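Local coordinates for protein glucose-6-phosphate isomerase (Thermus thermophilus, PDB 1ZZG) that probably catalyses the reversible isomerization of glucose 6-phosphate to fructose 6-phosphate, a step shared by glycolysis and gluconeogenesis, at residues A[228-240]-A[380-392]. Numbering follows the deposited sequence.
Sequences LPLKTALLLHLHR and HLMWQTAFLGELW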
loop_
_atom_site.group_PDB
_atom_site.type_symbol
_atom_site.label_atom_id
_atom_site.label_comp_id
_atom_site.label_asym_id
_atom_site.label_seq_id
_atom_site.Cartn_x
_atom_site.Cartn_y
_atom_site.Cartn_z
ATOM N N LEU A 228 6.100 -7.583 -26.417
ATOM C CA LEU A 228 5.156 -7.063 -25.437
ATOM C C LEU A 228 5.656 -5.801 -24.724
ATOM O O LEU A 228 4.908 -4.844 -24.573
ATOM C CB LEU A 228 4.803 -8.160 -24.419
ATOM C CG LEU A 228 4.296 -9.470 -25.045
ATOM C CD1 LEU A 228 4.013 -10.511 -23.968
ATOM C CD2 LEU A 228 3.040 -9.188 -25.855
ATOM N N PRO A 229 6.929 -5.778 -24.283
ATOM C CA PRO A 229 7.440 -4.586 -23.595
ATOM C C PRO A 229 7.384 -3.306 -24.438
ATOM O O PRO A 229 7.167 -2.225 -23.901
ATOM C CB PRO A 229 8.871 -4.982 -23.227
ATOM C CG PRO A 229 8.781 -6.463 -23.075
ATOM C CD PRO A 229 7.928 -6.859 -24.258
ATOM N N LEU A 230 7.586 -3.422 -25.748
ATOM C CA LEU A 230 7.514 -2.241 -26.619
ATOM C C LEU A 230 6.050 -1.840 -26.812
ATOM O O LEU A 230 5.742 -0.667 -26.999
ATOM C CB LEU A 230 8.147 -2.520 -27.989
ATOM C CG LEU A 230 9.667 -2.408 -28.083
ATOM C CD1 LEU A 230 10.111 -2.815 -29.474
ATOM C CD2 LEU A 230 10.107 -0.978 -27.774
ATOM N N LYS A 231 5.154 -2.822 -26.765
ATOM C CA LYS A 231 3.730 -2.551 -26.921
ATOM C C LYS A 231 3.161 -1.777 -25.737
ATOM O O LYS A 231 2.441 -0.788 -25.925
ATOM C CB LYS A 231 2.946 -3.851 -27.088
ATOM C CG LYS A 231 3.159 -4.542 -28.418
ATOM C CD LYS A 231 2.182 -5.694 -28.569
ATOM C CE LYS A 231 2.391 -6.436 -29.871
ATOM N NZ LYS A 231 1.329 -7.453 -30.069
ATOM N N THR A 232 3.467 -2.227 -24.519
ATOM C CA THR A 232 2.956 -1.535 -23.334
ATOM C C THR A 232 3.672 -0.200 -23.164
ATOM O O THR A 232 3.103 0.752 -22.631
ATOM C CB THR A 232 3.087 -2.399 -22.046
ATOM O OG1 THR A 232 4.456 -2.766 -21.832
ATOM C CG2 THR A 232 2.233 -3.663 -22.176
ATOM N N ALA A 233 4.920 -0.126 -23.625
ATOM C CA ALA A 233 5.663 1.128 -23.552
ATOM C C ALA A 233 4.886 2.129 -24.413
ATOM O O ALA A 233 4.689 3.285 -24.030
ATOM C CB ALA A 233 7.064 0.945 -24.097
ATOM N N LEU A 234 4.440 1.672 -25.579
ATOM C CA LEU A 234 3.672 2.527 -26.482
ATOM C C LEU A 234 2.390 2.993 -25.794
ATOM O O LEU A 234 2.046 4.174 -25.837
ATOM C CB LEU A 234 3.310 1.777 -27.768
ATOM C CG LEU A 234 2.437 2.564 -28.755
ATOM C CD1 LEU A 234 3.199 3.799 -29.232
ATOM C CD2 LEU A 234 2.051 1.681 -29.936
ATOM N N LEU A 235 1.684 2.061 -25.163
ATOM C CA LEU A 235 0.445 2.397 -24.471
ATOM C C LEU A 235 0.680 3.536 -23.485
ATOM O O LEU A 235 -0.028 4.536 -23.514
ATOM C CB LEU A 235 -0.115 1.173 -23.737
ATOM C CG LEU A 235 -0.768 0.086 -24.598
ATOM C CD1 LEU A 235 -1.067 -1.132 -23.742
ATOM C CD2 LEU A 235 -2.053 0.623 -25.223
ATOM N N LEU A 236 1.669 3.391 -22.609
ATOM C CA LEU A 236 1.946 4.454 -21.649
ATOM C C LEU A 236 2.363 5.732 -22.383
ATOM O O LEU A 236 1.985 6.838 -21.989
ATOM C CB LEU A 236 3.043 4.033 -20.662
ATOM C CG LEU A 236 2.625 3.162 -19.468
ATOM C CD1 LEU A 236 2.261 1.752 -19.927
ATOM C CD2 LEU A 236 3.769 3.106 -18.462
ATOM N N HIS A 237 3.130 5.578 -23.460
ATOM C CA HIS A 237 3.590 6.730 -24.232
ATOM C C HIS A 237 2.440 7.519 -24.859
ATOM O O HIS A 237 2.454 8.751 -24.868
ATOM C CB HIS A 237 4.545 6.296 -25.343
ATOM C CG HIS A 237 5.067 7.440 -26.156
ATOM N ND1 HIS A 237 5.756 8.493 -25.593
ATOM C CD2 HIS A 237 4.982 7.710 -27.481
ATOM C CE1 HIS A 237 6.074 9.362 -26.538
ATOM N NE2 HIS A 237 5.617 8.911 -27.691
ATOM N N LEU A 238 1.452 6.800 -25.384
ATOM C CA LEU A 238 0.296 7.430 -26.018
ATOM C C LEU A 238 -0.590 8.169 -25.004
ATOM O O LEU A 238 -1.477 8.934 -25.381
ATOM C CB LEU A 238 -0.527 6.379 -26.769
ATOM C CG LEU A 238 0.175 5.662 -27.928
ATOM C CD1 LEU A 238 -0.740 4.598 -28.487
ATOM C CD2 LEU A 238 0.566 6.659 -29.011
ATOM N N HIS A 239 -0.343 7.939 -23.718
ATOM C CA HIS A 239 -1.105 8.603 -22.673
ATOM C C HIS A 239 -0.157 9.348 -21.746
ATOM O O HIS A 239 -0.484 9.616 -20.592
ATOM C CB HIS A 239 -1.922 7.591 -21.871
ATOM C CG HIS A 239 -2.914 6.826 -22.692
ATOM N ND1 HIS A 239 -2.576 5.698 -23.407
ATOM C CD2 HIS A 239 -4.233 7.038 -22.922
ATOM C CE1 HIS A 239 -3.644 5.247 -24.045
ATOM N NE2 HIS A 239 -4.662 6.043 -23.767
ATOM N N ARG A 240 1.017 9.696 -22.263
ATOM C CA ARG A 240 2.039 10.388 -21.469
ATOM C C ARG A 240 1.586 11.732 -20.902
ATOM O O ARG A 240 2.191 12.261 -19.971
ATOM C CB ARG A 240 3.293 10.597 -22.324
ATOM C CG ARG A 240 3.079 11.535 -23.506
ATOM C CD ARG A 240 4.383 11.849 -24.240
ATOM N NE ARG A 240 5.391 12.428 -23.354
ATOM C CZ ARG A 240 6.589 12.845 -23.755
ATOM N NH1 ARG A 240 6.930 12.751 -25.034
ATOM N NH2 ARG A 240 7.453 13.341 -22.879
ATOM N N HIS A 380 9.631 -7.617 -17.586
ATOM C CA HIS A 380 8.884 -6.983 -18.672
ATOM C C HIS A 380 8.682 -5.504 -18.362
ATOM O O HIS A 380 8.851 -4.648 -19.232
ATOM C CB HIS A 380 7.513 -7.662 -18.829
ATOM C CG HIS A 380 6.549 -6.906 -19.693
ATOM N ND1 HIS A 380 6.158 -7.349 -20.939
ATOM C CD2 HIS A 380 5.887 -5.741 -19.484
ATOM C CE1 HIS A 380 5.300 -6.488 -21.460
ATOM N NE2 HIS A 380 5.119 -5.504 -20.597
ATOM N N LEU A 381 8.305 -5.209 -17.121
ATOM C CA LEU A 381 8.065 -3.833 -16.707
ATOM C C LEU A 381 9.345 -3.012 -16.672
ATOM O O LEU A 381 9.328 -1.814 -16.967
ATOM C CB LEU A 381 7.365 -3.806 -15.347
ATOM C CG LEU A 381 5.938 -4.366 -15.439
ATOM C CD1 LEU A 381 5.362 -4.587 -14.053
ATOM C CD2 LEU A 381 5.066 -3.404 -16.243
ATOM N N MET A 382 10.458 -3.647 -16.319
ATOM C CA MET A 382 11.717 -2.924 -16.299
ATOM C C MET A 382 12.076 -2.529 -17.733
ATOM O O MET A 382 12.557 -1.422 -17.962
ATOM C CB MET A 382 12.817 -3.769 -15.646
ATOM C CG MET A 382 12.655 -3.847 -14.129
ATOM S SD MET A 382 13.995 -4.685 -13.226
ATOM C CE MET A 382 13.356 -6.363 -13.151
ATOM N N TRP A 383 11.828 -3.421 -18.694
ATOM C CA TRP A 383 12.106 -3.114 -20.098
ATOM C C TRP A 383 11.174 -1.998 -20.554
ATOM O O TRP A 383 11.599 -1.044 -21.205
ATOM C CB TRP A 383 11.886 -4.336 -20.990
ATOM C CG TRP A 383 13.055 -5.249 -21.069
ATOM C CD1 TRP A 383 13.215 -6.435 -20.415
ATOM C CD2 TRP A 383 14.230 -5.067 -21.871
ATOM N NE1 TRP A 383 14.418 -7.011 -20.764
ATOM C CE2 TRP A 383 15.060 -6.192 -21.656
ATOM C CE3 TRP A 383 14.661 -4.064 -22.754
ATOM C CZ2 TRP A 383 16.298 -6.345 -22.291
ATOM C CZ3 TRP A 383 15.898 -4.217 -23.389
ATOM C CH2 TRP A 383 16.699 -5.350 -23.150
ATOM N N GLN A 384 9.894 -2.140 -20.223
ATOM C CA GLN A 384 8.896 -1.136 -20.573
ATOM C C GLN A 384 9.387 0.223 -20.112
ATOM O O GLN A 384 9.371 1.190 -20.863
ATOM C CB GLN A 384 7.571 -1.449 -19.879
ATOM C CG GLN A 384 6.586 -0.293 -19.844
ATOM C CD GLN A 384 5.328 -0.644 -19.078
ATOM O OE1 GLN A 384 4.560 -1.510 -19.493
ATOM N NE2 GLN A 384 5.113 0.023 -17.943
ATOM N N THR A 385 9.832 0.278 -18.861
ATOM C CA THR A 385 10.325 1.512 -18.275
ATOM C C THR A 385 11.578 2.042 -18.978
ATOM O O THR A 385 11.686 3.245 -19.237
ATOM C CB THR A 385 10.611 1.312 -16.774
ATOM O OG1 THR A 385 9.412 0.867 -16.120
ATOM C CG2 THR A 385 11.079 2.612 -16.142
ATOM N N ALA A 386 12.520 1.156 -19.292
ATOM C CA ALA A 386 13.739 1.588 -19.977
ATOM C C ALA A 386 13.396 2.125 -21.372
ATOM O O ALA A 386 13.945 3.141 -21.802
ATOM C CB ALA A 386 14.740 0.427 -20.076
ATOM N N PHE A 387 12.491 1.453 -22.080
ATOM C CA PHE A 387 12.089 1.923 -23.409
ATOM C C PHE A 387 11.464 3.317 -23.297
ATOM O O PHE A 387 11.737 4.205 -24.115
ATOM C CB PHE A 387 11.081 0.959 -24.064
ATOM C CG PHE A 387 11.683 -0.353 -24.526
ATOM C CD1 PHE A 387 12.917 -0.383 -25.177
ATOM C CD2 PHE A 387 10.994 -1.552 -24.345
ATOM C CE1 PHE A 387 13.460 -1.592 -25.644
ATOM C CE2 PHE A 387 11.523 -2.764 -24.806
ATOM C CZ PHE A 387 12.760 -2.783 -25.458
ATOM N N LEU A 388 10.615 3.503 -22.287
ATOM C CA LEU A 388 9.979 4.797 -22.065
ATOM C C LEU A 388 11.021 5.875 -21.767
ATOM O O LEU A 388 10.822 7.052 -22.077
ATOM C CB LEU A 388 8.971 4.707 -20.915
ATOM C CG LEU A 388 7.634 4.084 -21.314
ATOM C CD1 LEU A 388 6.758 3.840 -20.087
ATOM C CD2 LEU A 388 6.948 5.022 -22.301
ATOM N N GLY A 389 12.137 5.477 -21.166
ATOM C CA GLY A 389 13.185 6.444 -20.879
ATOM C C GLY A 389 13.684 7.056 -22.178
ATOM O O GLY A 389 14.019 8.244 -22.236
ATOM N N GLU A 390 13.733 6.241 -23.229
ATOM C CA GLU A 390 14.178 6.709 -24.536
ATOM C C GLU A 390 13.082 7.522 -25.222
ATOM O O GLU A 390 13.347 8.583 -25.786
ATOM C CB GLU A 390 14.563 5.521 -25.431
ATOM C CG GLU A 390 15.750 4.696 -24.931
ATOM C CD GLU A 390 16.980 5.544 -24.639
ATOM O OE1 GLU A 390 17.105 6.638 -25.231
ATOM O OE2 GLU A 390 17.829 5.110 -23.829
ATOM N N LEU A 391 11.852 7.017 -25.180
ATOM C CA LEU A 391 10.729 7.709 -25.804
ATOM C C LEU A 391 10.487 9.090 -25.205
ATOM O O LEU A 391 10.066 10.005 -25.908
ATOM C CB LEU A 391 9.453 6.872 -25.685
ATOM C CG LEU A 391 9.404 5.568 -26.488
ATOM C CD1 LEU A 391 8.196 4.757 -26.060
ATOM C CD2 LEU A 391 9.341 5.875 -27.983
ATOM N N TRP A 392 10.752 9.245 -23.910
ATOM C CA TRP A 392 10.542 10.532 -23.251
ATOM C C TRP A 392 11.827 11.338 -23.093
ATOM O O TRP A 392 11.829 12.405 -22.482
ATOM C CB TRP A 392 9.874 10.335 -21.884
ATOM C CG TRP A 392 8.486 9.767 -21.970
ATOM C CD1 TRP A 392 7.785 9.478 -23.108
ATOM C CD2 TRP A 392 7.649 9.373 -20.873
ATOM N NE1 TRP A 392 6.567 8.925 -22.788
ATOM C CE2 TRP A 392 6.457 8.847 -21.424
ATOM C CE3 TRP A 392 7.791 9.413 -19.481
ATOM C CZ2 TRP A 392 5.410 8.358 -20.627
ATOM C CZ3 TRP A 392 6.750 8.926 -18.685
ATOM C CH2 TRP A 392 5.574 8.405 -19.264
HETATM O O HOH W 1 10.035 14.258 -23.241
#
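A233 CB rests 4.0 Å from F387 CB, at the heart of the crossing between helix 228-238 and 380-391, the last part of helix 371-391; these two segments cross at -55° with their axes 8.3 Å apart at closest approach. P229 enters a hole formed by H380, W383, Q384 and F387, and Q384 returns the gesture among P229, T232, A233 and L236, so the two interlock as knobs into holes. Methyl CD2 of L230 stands squarely over the F387 ring, 3.5 Å from its centroid, while P229 CB meets that ring at its edge. Further along, L236 CD2 presses on L388 CD1, a tight pair.

Within this apolar seam runs a chain of two hydrogen bonds. T232 OG1 accepts from H380 NE2 and donates to Q384 OE1 at 2.7 Å, in the carbonyl plane on a lone pair. With CG anti to the backbone N (chi1 164°) and the chain extended beyond, Q384 reaches across to take that bond.

At the C-terminal ends, the W392 indole N-H points edge to edge at H237, NE1 to ND1 3.0 Å; the bond lies in both ring planes but is bent, 135° at the hydrogen. R240 lays its guanidinium flat on one indole face in a cation-pi stack, and L388 CD2 touches the opposite face. One water joins R240 NH2 to W392 O. Were W392 an alanine, H237 ND1 would probably lose its donor and the R240 guanidinium the surface it lies on.

Helix 257-269, which carries the predicted proton donor E267, packs against L236 and L388. Most residues of this joint are buried; the paired bonds serve H380 NE2, T232 OG1 and Q384 OE1 inside it, and the indole, sandwiched between aliphatic and cationic partners, probably pins the last turns together.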